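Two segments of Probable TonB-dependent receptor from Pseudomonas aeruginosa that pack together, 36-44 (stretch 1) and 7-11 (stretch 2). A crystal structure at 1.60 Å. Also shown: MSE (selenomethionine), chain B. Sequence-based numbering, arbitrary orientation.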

# COMPACT_ATOMS: atom_id res chain seq x y z
N GLU A 36 13.59 -5.76 -6.42
CA GLU A 36 12.29 -6.15 -5.96
C GLU A 36 12.31 -6.85 -4.60
O GLU A 36 13.18 -7.67 -4.36
CB GLU A 36 11.64 -7.10 -6.94
CG GLU A 36 11.46 -6.44 -8.30
CD GLU A 36 10.52 -7.21 -9.23
OE1 GLU A 36 9.78 -8.12 -8.81
OE2 GLU A 36 10.55 -6.86 -10.42
N PHE A 37 11.36 -6.52 -3.75
CA PHE A 37 11.19 -7.16 -2.45
C PHE A 37 9.73 -7.56 -2.29
O PHE A 37 8.84 -6.88 -2.79
CB PHE A 37 11.57 -6.19 -1.33
CG PHE A 37 13.04 -5.93 -1.25
CD1 PHE A 37 13.62 -4.95 -2.04
CD2 PHE A 37 13.84 -6.67 -0.39
CE1 PHE A 37 14.99 -4.71 -1.97
CE2 PHE A 37 15.19 -6.43 -0.33
CZ PHE A 37 15.76 -5.43 -1.12
N THR A 38 9.45 -8.65 -1.58
CA THR A 38 8.07 -9.05 -1.46
C THR A 38 7.38 -8.57 -0.16
O THR A 38 6.17 -8.76 0.01
CB THR A 38 7.95 -10.57 -1.52
OG1 THR A 38 8.69 -11.13 -0.42
CG2 THR A 38 8.49 -11.08 -2.83
N ASP A 39 8.15 -7.98 0.76
CA ASP A 39 7.67 -7.65 2.09
C ASP A 39 7.69 -6.15 2.39
O ASP A 39 8.21 -5.35 1.60
CB ASP A 39 8.54 -8.36 3.13
CG ASP A 39 9.92 -7.71 3.25
OD1 ASP A 39 10.66 -7.66 2.23
OD2 ASP A 39 10.21 -7.21 4.36
N TYR A 40 7.12 -5.79 3.53
CA TYR A 40 6.94 -4.42 3.92
C TYR A 40 8.00 -3.91 4.91
O TYR A 40 7.90 -2.79 5.40
CB TYR A 40 5.57 -4.27 4.54
CG TYR A 40 4.35 -4.20 3.62
CD1 TYR A 40 4.45 -4.09 2.24
CD2 TYR A 40 3.07 -4.23 4.20
CE1 TYR A 40 3.30 -3.98 1.45
CE2 TYR A 40 1.95 -4.09 3.43
CZ TYR A 40 2.04 -3.97 2.05
OH TYR A 40 0.86 -3.85 1.31
N VAL A 41 9.04 -4.69 5.17
CA VAL A 41 10.07 -4.31 6.15
C VAL A 41 11.40 -4.07 5.49
O VAL A 41 11.99 -2.97 5.59
CB VAL A 41 10.18 -5.36 7.29
CG1 VAL A 41 11.31 -5.04 8.27
CG2 VAL A 41 8.85 -5.45 8.04
N GLN A 42 11.89 -5.07 4.76
CA GLN A 42 13.23 -4.98 4.19
C GLN A 42 13.49 -3.78 3.28
O GLN A 42 14.62 -3.25 3.30
CB GLN A 42 13.66 -6.31 3.51
CG GLN A 42 13.73 -7.52 4.48
CD GLN A 42 14.50 -7.24 5.78
OE1 GLN A 42 13.99 -7.44 6.89
NE2 GLN A 42 15.72 -6.75 5.65
N PRO A 43 12.50 -3.32 2.49
CA PRO A 43 12.80 -2.11 1.68
C PRO A 43 13.24 -0.90 2.52
O PRO A 43 14.10 -0.12 2.07
CB PRO A 43 11.49 -1.88 0.86
CG PRO A 43 10.88 -3.25 0.82
CD PRO A 43 11.17 -3.87 2.16
N ASN A 44 12.68 -0.75 3.74
CA ASN A 44 13.05 0.34 4.59
C ASN A 44 14.38 0.08 5.25
O ASN A 44 15.24 0.95 5.34
CB ASN A 44 11.97 0.56 5.63
CG ASN A 44 10.87 1.45 5.14
OD1 ASN A 44 11.04 2.18 4.18
ND2 ASN A 44 9.73 1.42 5.83
N MSE B . 0.88 -0.60 -1.56
CA MSE B . 0.36 -0.76 -0.17
C MSE B . -0.96 0.01 -0.11
O MSE B . -1.04 1.13 -0.62
OXT MSE B . -1.93 -0.49 0.47
CB MSE B . 1.35 -0.23 0.88
CG MSE B . 0.85 -0.42 2.29
SE MSE B . 2.07 0.44 3.57
CE MSE B . 3.57 -0.70 3.38
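Stretch 2 (7-11) VAATP

Stretch 2 runs beside the beginning of stretch 1 in the same direction. Its first three residues, Val 7 to Ala 9, end a strand that begins earlier in the chain, and their extended backbone meets stretch 1 in a parallel bridge between Ala 9 and Glu 36, whose CA atoms lie 5.0 Å apart. One residue further on, the CA atoms of Phe 37 and Thr 10 are 5.2 Å apart, so the two chains keep step beyond the bridge.

The bridge is held by the hydrogen bond from Phe 37 N to Ala 9 O, 2.9 Å long and nearly straight, with an angle of 161° at the hydrogen. The same carbonyl oxygen also receives a CA-H...O contact from Glu 36, with CA 3.2 Å from Ala 9 O. A second such contact runs the other way: Thr 10 CA approaches Phe 37 O at 3.3 Å, with an angle of 174° at the hydrogen. Main-chain atoms thus carry the polar part of the contact.

Ala 8, the residue of stretch 2 most covered by stretch 1, directs its CA-to-CB bond toward it. Its CB lies 3.5 Å from Phe 37 CE1 and 3.9 Å from Pro 43 CB, so this one methyl group meets both the aromatic ring and a proline at the start of the helix. A small apolar side chain suits this place, since it lets the backbone come close: the CA atoms of Ala 8 and Pro 43 are 5.4 Å apart. Phe 37, with chi1 in the m well, lays its ring along the strand, where Ala 9 N lies at the ring edge, near its plane.

Pro 11 is covered almost as much as Ala 8. Its CD packs 3.4 Å from Phe 37 O, while its CB is 3.6 Å from Glu 36 OE1. The ring closes onto the backbone nitrogen, so Pro 11 has no amide hydrogen to offer and meets stretch 1 with carbon atoms. Glu 36 and Ala 9 direct their CA-to-CB bonds to the same face of the sheet, but the long glutamate, m at chi1 and t at chi2, brings its end over to Pro 11. There a water donates a hydrogen bond to Pro 11 O at 2.7 Å and a weak one to Glu 36 OE2 at 3.5 Å.

Beyond Phe 37 the chain turns away, and the Asp 39 carboxylate accepts hydrogen bonds at OD2 from Val 41 N, 2.9 Å, and Gln 42 N, 2.7 Å, shaping the turn that returns Pro 43 to Ala 8.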

# COMPACT_ATOMS: atom_id res chain seq x y z
N VAL A 7 16.71 1.59 -6.11
CA VAL A 7 15.36 1.73 -5.53
C VAL A 7 14.76 0.35 -5.24
O VAL A 7 14.64 -0.49 -6.15
CB VAL A 7 14.40 2.50 -6.47
CG1 VAL A 7 13.08 2.76 -5.78
CG2 VAL A 7 15.00 3.83 -6.86
N ALA A 8 14.43 0.12 -3.97
CA ALA A 8 13.70 -1.10 -3.59
C ALA A 8 12.20 -0.90 -3.81
O ALA A 8 11.65 0.15 -3.46
CB ALA A 8 13.93 -1.39 -2.13
N ALA A 9 11.52 -1.92 -4.32
CA ALA A 9 10.10 -1.81 -4.63
C ALA A 9 9.39 -3.13 -4.52
O ALA A 9 10.00 -4.17 -4.78
CB ALA A 9 9.92 -1.30 -6.03
N THR A 10 8.11 -3.10 -4.15
CA THR A 10 7.27 -4.31 -4.24
C THR A 10 6.95 -4.52 -5.74
O THR A 10 7.05 -3.62 -6.59
CB THR A 10 5.96 -4.20 -3.40
OG1 THR A 10 5.45 -2.85 -3.52
CG2 THR A 10 6.27 -4.46 -1.93
N PRO A 11 6.65 -5.76 -6.12
CA PRO A 11 6.66 -6.04 -7.56
C PRO A 11 5.55 -5.38 -8.36
O PRO A 11 5.79 -4.93 -9.47
CB PRO A 11 6.47 -7.57 -7.60
CG PRO A 11 6.98 -8.04 -6.31
CD PRO A 11 6.56 -7.00 -5.33
O HOH W 1 7.15 -6.53 -11.12